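Local coordinates for protein poly-gamma-glutamate hydrolase (Bacillus phage phiNIT1, PDB 3A9L) that hydrolyses the gamma-glutamyl linkages of bacterial poly-gamma-glutamate as a zinc-dependent peptidase, at residues 17-22 against 75-79; 30-36 against 59-64. One frame throughout, in Å; residues are numbered along the deposited sequence.

Contact 1 (17-22 against 75-79). With PO4 (phosphate ion), chain D.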
loop_
_atom_site.group_PDB
_atom_site.type_symbol
_atom_site.label_atom_id
_atom_site.label_comp_id
_atom_site.label_asym_id
_atom_site.label_seq_id
_atom_site.Cartn_x
_atom_site.Cartn_y
_atom_site.Cartn_z
ATOM N N GLU A 17 -11.361 16.408 -3.995
ATOM C CA GLU A 17 -10.672 15.738 -5.101
ATOM C C GLU A 17 -11.180 14.315 -5.188
ATOM O O GLU A 17 -11.751 13.831 -4.226
ATOM C CB GLU A 17 -9.169 15.741 -4.861
ATOM C CG GLU A 17 -8.586 17.149 -4.719
ATOM C CD GLU A 17 -8.559 17.911 -6.046
ATOM O OE1 GLU A 17 -8.748 17.301 -7.134
ATOM O OE2 GLU A 17 -8.304 19.123 -5.991
ATOM N N THR A 18 -11.006 13.671 -6.339
ATOM C CA THR A 18 -11.488 12.283 -6.581
ATOM C C THR A 18 -10.316 11.309 -6.480
ATOM O O THR A 18 -9.332 11.462 -7.162
ATOM C CB THR A 18 -12.185 12.206 -7.984
ATOM O OG1 THR A 18 -13.455 12.855 -7.881
ATOM C CG2 THR A 18 -12.396 10.769 -8.520
ATOM N N VAL A 19 -10.406 10.313 -5.601
ATOM C CA VAL A 19 -9.291 9.380 -5.485
ATOM C C VAL A 19 -9.171 8.548 -6.758
ATOM O O VAL A 19 -10.185 8.200 -7.394
ATOM C CB VAL A 19 -9.393 8.538 -4.229
ATOM C CG1 VAL A 19 -10.613 7.639 -4.279
ATOM C CG2 VAL A 19 -8.104 7.737 -4.008
ATOM N N GLY A 20 -7.938 8.273 -7.145
ATOM C CA GLY A 20 -7.660 7.532 -8.374
ATOM C C GLY A 20 -7.837 8.364 -9.645
ATOM O O GLY A 20 -7.619 7.845 -10.749
ATOM N N VAL A 21 -8.237 9.636 -9.492
ATOM C CA VAL A 21 -8.174 10.598 -10.592
ATOM C C VAL A 21 -7.138 11.718 -10.337
ATOM O O VAL A 21 -6.219 11.883 -11.131
ATOM C CB VAL A 21 -9.575 11.161 -11.026
ATOM C CG1 VAL A 21 -9.401 12.279 -12.042
ATOM C CG2 VAL A 21 -10.466 10.059 -11.609
ATOM N N ALA A 22 -7.280 12.485 -9.256
ATOM C CA ALA A 22 -6.250 13.480 -8.865
ATOM C C ALA A 22 -5.137 12.925 -7.939
ATOM O O ALA A 22 -4.012 13.457 -7.908
ATOM C CB ALA A 22 -6.891 14.707 -8.226
ATOM N N SER A 75 0.311 20.780 -7.814
ATOM C CA SER A 75 0.650 21.630 -6.677
ATOM C C SER A 75 -0.555 21.924 -5.803
ATOM O O SER A 75 -0.400 22.247 -4.629
ATOM C CB SER A 75 1.303 22.942 -7.110
ATOM O OG SER A 75 0.437 23.599 -7.990
ATOM N N ARG A 76 -1.751 21.833 -6.380
ATOM C CA ARG A 76 -2.992 22.023 -5.618
ATOM C C ARG A 76 -3.239 20.874 -4.638
ATOM O O ARG A 76 -4.041 20.989 -3.715
ATOM C CB ARG A 76 -4.207 22.248 -6.549
ATOM C CG ARG A 76 -4.833 21.047 -7.188
ATOM C CD ARG A 76 -6.193 21.428 -7.805
ATOM N NE ARG A 76 -6.945 20.254 -8.263
ATOM C CZ ARG A 76 -6.979 19.812 -9.526
ATOM N NH1 ARG A 76 -6.308 20.438 -10.492
ATOM N NH2 ARG A 76 -7.709 18.737 -9.833
ATOM N N LEU A 77 -2.528 19.764 -4.856
ATOM C CA LEU A 77 -2.652 18.608 -3.989
ATOM C C LEU A 77 -1.610 18.676 -2.855
ATOM O O LEU A 77 -1.484 17.743 -2.032
ATOM C CB LEU A 77 -2.496 17.338 -4.818
ATOM C CG LEU A 77 -3.422 17.192 -6.017
ATOM C CD1 LEU A 77 -2.912 16.075 -6.901
ATOM C CD2 LEU A 77 -4.878 16.937 -5.577
ATOM N N HIS A 78 -0.884 19.795 -2.806
ATOM C CA HIS A 78 0.167 19.984 -1.815
ATOM C C HIS A 78 -0.405 20.449 -0.496
ATOM O O HIS A 78 -0.994 21.532 -0.415
ATOM C CB HIS A 78 1.253 20.947 -2.331
ATOM C CG HIS A 78 2.360 21.195 -1.352
ATOM N ND1 HIS A 78 2.321 22.221 -0.429
ATOM C CD2 HIS A 78 3.542 20.564 -1.161
ATOM C CE1 HIS A 78 3.424 22.205 0.293
ATOM N NE2 HIS A 78 4.186 21.211 -0.133
ATOM N N VAL A 79 -0.232 19.613 0.532
ATOM C CA VAL A 79 -0.499 20.003 1.896
ATOM C C VAL A 79 0.822 19.928 2.664
ATOM O O VAL A 79 1.408 18.857 2.868
ATOM C CB VAL A 79 -1.671 19.192 2.521
ATOM C CG1 VAL A 79 -1.804 19.450 4.001
ATOM C CG2 VAL A 79 -3.019 19.586 1.822
HETATM P P PO4 D . 6.722 21.133 2.409
HETATM O O1 PO4 D . 5.804 22.312 2.651
HETATM O O2 PO4 D . 8.175 21.462 2.713
HETATM O O3 PO4 D . 6.257 20.072 3.371
HETATM O O4 PO4 D . 6.618 20.661 0.986
#
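Arg76 and Glu17 form a two-pronged salt bridge between two loops of the alpha/beta fold. One loop leads from helix 10-16 into strand 23-29. The other, following strand 62-68, contains a short 3-10 turn. Arg76 NH2 donates to the syn side of Glu17 OE1 at 3.2 Å, nearly straight. Arg76 NE meets Glu17 OE2 at 2.9 Å, although the position of OE2 is less certain. The carboxylate sits at the guanidinium edge, and the two planes are 29° apart. Glu17 is bent at chi2. In Arg76, with chi1 at 80°, the extended run from CG to NE brings the guanidinium edge alongside the carboxylate.

Beside the salt bridge, Leu77 packs mainly through carbon. Its CD2 lies on Glu17 CG at 3.8 Å and on Ala22 CB at 4.0 Å, and its CD1 comes up against the carbonyl Ala22 O. Leu70 also touches both Arg76 and Leu77.

Further out, the 17-22 loop is held by its own backbone: Thr18 O accepts from both Val21 N and Ala22 N. The 75-79 loop runs on toward the zinc site, where Val79 O is hydrogen-bonded to the zinc ligand His40. His78 ND1 bonds to Asp5. At the ring edge, near its plane, His78 NE2 donates almost straight (175°) to O4 of a phosphate ion, probably from the crystallisation liquor, at 2.7 Å.

Contact 2 (30-36 against 59-64)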
loop_
_atom_site.group_PDB
_atom_site.type_symbol
_atom_site.label_atom_id
_atom_site.label_comp_id
_atom_site.label_asym_id
_atom_site.label_seq_id
_atom_site.Cartn_x
_atom_site.Cartn_y
_atom_site.Cartn_z
ATOM N N GLN A 30 6.073 -3.182 6.540
ATOM C CA GLN A 30 6.893 -4.373 6.434
ATOM C C GLN A 30 8.137 -4.301 7.316
ATOM O O GLN A 30 9.007 -5.148 7.235
ATOM C CB GLN A 30 7.264 -4.645 4.958
ATOM C CG GLN A 30 8.215 -3.621 4.308
ATOM C CD GLN A 30 8.762 -4.084 2.963
ATOM O OE1 GLN A 30 8.539 -5.227 2.530
ATOM N NE2 GLN A 30 9.478 -3.197 2.286
ATOM N N ASN A 31 8.191 -3.296 8.179
ATOM C CA ASN A 31 9.326 -3.088 9.076
ATOM C C ASN A 31 8.858 -2.433 10.386
ATOM O O ASN A 31 8.072 -1.477 10.338
ATOM C CB ASN A 31 10.403 -2.244 8.372
ATOM C CG ASN A 31 11.778 -2.322 9.050
ATOM O OD1 ASN A 31 12.103 -1.492 9.906
ATOM N ND2 ASN A 31 12.585 -3.308 8.664
ATOM N N PRO A 32 9.315 -2.951 11.556
ATOM C CA PRO A 32 9.063 -2.338 12.860
ATOM C C PRO A 32 9.780 -1.003 13.110
ATOM O O PRO A 32 9.279 -0.169 13.886
ATOM C CB PRO A 32 9.614 -3.379 13.839
ATOM C CG PRO A 32 10.610 -4.152 13.034
ATOM C CD PRO A 32 10.003 -4.251 11.704
ATOM N N SER A 33 10.901 -0.789 12.436
ATOM C CA SER A 33 11.856 0.271 12.800
ATOM C C SER A 33 11.852 1.513 11.935
ATOM O O SER A 33 12.038 2.613 12.471
ATOM C CB SER A 33 13.278 -0.266 12.826
ATOM O OG SER A 33 13.415 -1.201 13.873
ATOM N N MET A 34 11.666 1.336 10.621
ATOM C CA MET A 34 11.917 2.392 9.639
ATOM C C MET A 34 10.879 2.491 8.514
ATOM O O MET A 34 10.469 1.473 7.928
ATOM C CB MET A 34 13.321 2.204 9.031
ATOM C CG MET A 34 13.754 3.267 8.033
ATOM S SD MET A 34 13.600 4.949 8.648
ATOM C CE MET A 34 15.112 5.158 9.519
ATOM N N ILE A 35 10.464 3.723 8.193
ATOM C CA ILE A 35 9.487 3.940 7.140
ATOM C C ILE A 35 9.958 5.116 6.255
ATOM O O ILE A 35 10.291 6.175 6.756
ATOM C CB ILE A 35 8.060 4.241 7.711
ATOM C CG1 ILE A 35 7.072 4.534 6.580
ATOM C CG2 ILE A 35 8.111 5.371 8.769
ATOM C CD1 ILE A 35 5.594 4.736 7.020
ATOM N N TYR A 36 10.011 4.883 4.952
ATOM C CA TYR A 36 10.408 5.896 4.021
ATOM C C TYR A 36 9.183 6.336 3.298
ATOM O O TYR A 36 8.411 5.515 2.806
ATOM C CB TYR A 36 11.404 5.317 3.034
ATOM C CG TYR A 36 12.692 4.904 3.670
ATOM C CD1 TYR A 36 13.607 5.865 4.092
ATOM C CD2 TYR A 36 12.993 3.560 3.880
ATOM C CE1 TYR A 36 14.814 5.504 4.665
ATOM C CE2 TYR A 36 14.212 3.193 4.486
ATOM C CZ TYR A 36 15.107 4.186 4.852
ATOM O OH TYR A 36 16.304 3.870 5.445
ATOM N N THR A 59 16.333 -1.461 1.210
ATOM C CA THR A 59 16.345 -1.550 2.685
ATOM C C THR A 59 15.370 -2.556 3.284
ATOM O O THR A 59 15.627 -3.114 4.352
ATOM C CB THR A 59 16.052 -0.169 3.343
ATOM O OG1 THR A 59 14.801 0.331 2.856
ATOM C CG2 THR A 59 17.142 0.867 2.986
ATOM N N GLY A 60 14.243 -2.759 2.612
ATOM C CA GLY A 60 13.105 -3.470 3.215
ATOM C C GLY A 60 12.364 -2.598 4.230
ATOM O O GLY A 60 11.634 -3.095 5.080
ATOM N N GLY A 61 12.587 -1.278 4.161
ATOM C CA GLY A 61 11.844 -0.321 4.973
ATOM C C GLY A 61 10.389 -0.343 4.555
ATOM O O GLY A 61 10.089 -0.811 3.468
ATOM N N SER A 62 9.480 0.089 5.438
ATOM C CA SER A 62 8.092 0.310 5.038
ATOM C C SER A 62 8.045 1.551 4.120
ATOM O O SER A 62 9.003 2.351 4.079
ATOM C CB SER A 62 7.161 0.533 6.237
ATOM O OG SER A 62 7.172 -0.512 7.190
ATOM N N LEU A 63 6.941 1.671 3.384
ATOM C CA LEU A 63 6.720 2.698 2.377
ATOM C C LEU A 63 5.351 3.314 2.591
ATOM O O LEU A 63 4.387 2.620 2.941
ATOM C CB LEU A 63 6.778 2.061 0.970
ATOM C CG LEU A 63 6.338 2.779 -0.315
ATOM C CD1 LEU A 63 7.065 2.231 -1.561
ATOM C CD2 LEU A 63 4.814 2.772 -0.525
ATOM N N TYR A 64 5.262 4.626 2.371
ATOM C CA TYR A 64 3.967 5.301 2.266
ATOM C C TYR A 64 4.155 6.396 1.264
ATOM O O TYR A 64 5.165 7.089 1.349
ATOM C CB TYR A 64 3.561 5.927 3.590
ATOM C CG TYR A 64 2.360 6.841 3.452
ATOM C CD1 TYR A 64 2.519 8.189 3.088
ATOM C CD2 TYR A 64 1.085 6.372 3.679
ATOM C CE1 TYR A 64 1.454 9.012 2.965
ATOM C CE2 TYR A 64 -0.003 7.206 3.570
ATOM C CZ TYR A 64 0.191 8.510 3.204
ATOM O OH TYR A 64 -0.867 9.344 3.060
#
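Gln30 reaches across to the start of strand 62-68 with both its backbone and its side chain. The contact closes a beta-alpha-beta unit, in which strand 34-42, helix 48-59 and strand 62-68 follow one another and the two strands pair in parallel. Gln30 N donates to Ser62 OG at 3.0 Å, nearly straight. Gln30 NE2 donates to Gly61 O at 2.7 Å. That oxygen lies in the amide plane of Gln30, but the donor stands above the carbonyl plane of Gly61. With chi1 at 68° and an extended chain beyond CG, the amide is carried over to the glycine.

Asn31 CB rests near Gly60 O. Asn31 OD1 turns back to its own segment and accepts from Ser33 N, an Asx turn, and also from Met34 N; the two bonds make an Asx motif that leads toward strand 34-42.

Met34 O accepts from Ser62 N at 3.0 Å. Met34 SD lies over one face of the Tyr36 ring, offset toward the rim.

Ile35 is paired with Ser62. Ile35 and Tyr64 lie side by side, pointing the same way, with Ile35 CD1 4.2 Å from Tyr64 CB, on the side covered by helix 87-94.

Tyr36 N donates to Ser62 O at 2.9 Å, and Tyr36 O takes a weak bond from Tyr64 N. The Tyr36 ring lies on the opposite face of the sheet from Ile35, with Gly61 CA at its edge and CE2 3.3 Å from Thr59 OG1. That hydroxyl is hydrogen-bonded to Val55 O and accepts from Gly61 N in an ST turn. Tyr36 OH is hydrogen-bonded to Glu203 of helix 190-209.

The buried Ser62 OG is gripped by Gln30 N, weakly by Asn31 N, and by His96 NE2. These bonds fix the hydroxyl and tie residues 30-31 to strand 62-68.

In the fold
The two contacts involve different parts of the fold, with centres about 25 Å apart and nearest atoms about 10 Å apart. Contact 2 is buried within the sheet, where adjacent parallel strands share backbone hydrogen bonds and neutral polar groups, among them the buried Ser62 hydroxyl, bond beside the strand pair. Contact 1 is only partly buried and joins two loops by a charged pair beside a small apolar patch. Strand 62-68 relates them: contact 2 holds its beginning, and the loop after it supplies one side of contact 1. Along the chain, contact 2 is nested inside the loop that contact 1 closes. Both also touch the second subunit: Val19 and Thr18 of one chain pack against Asn31 and Pro32 of the other.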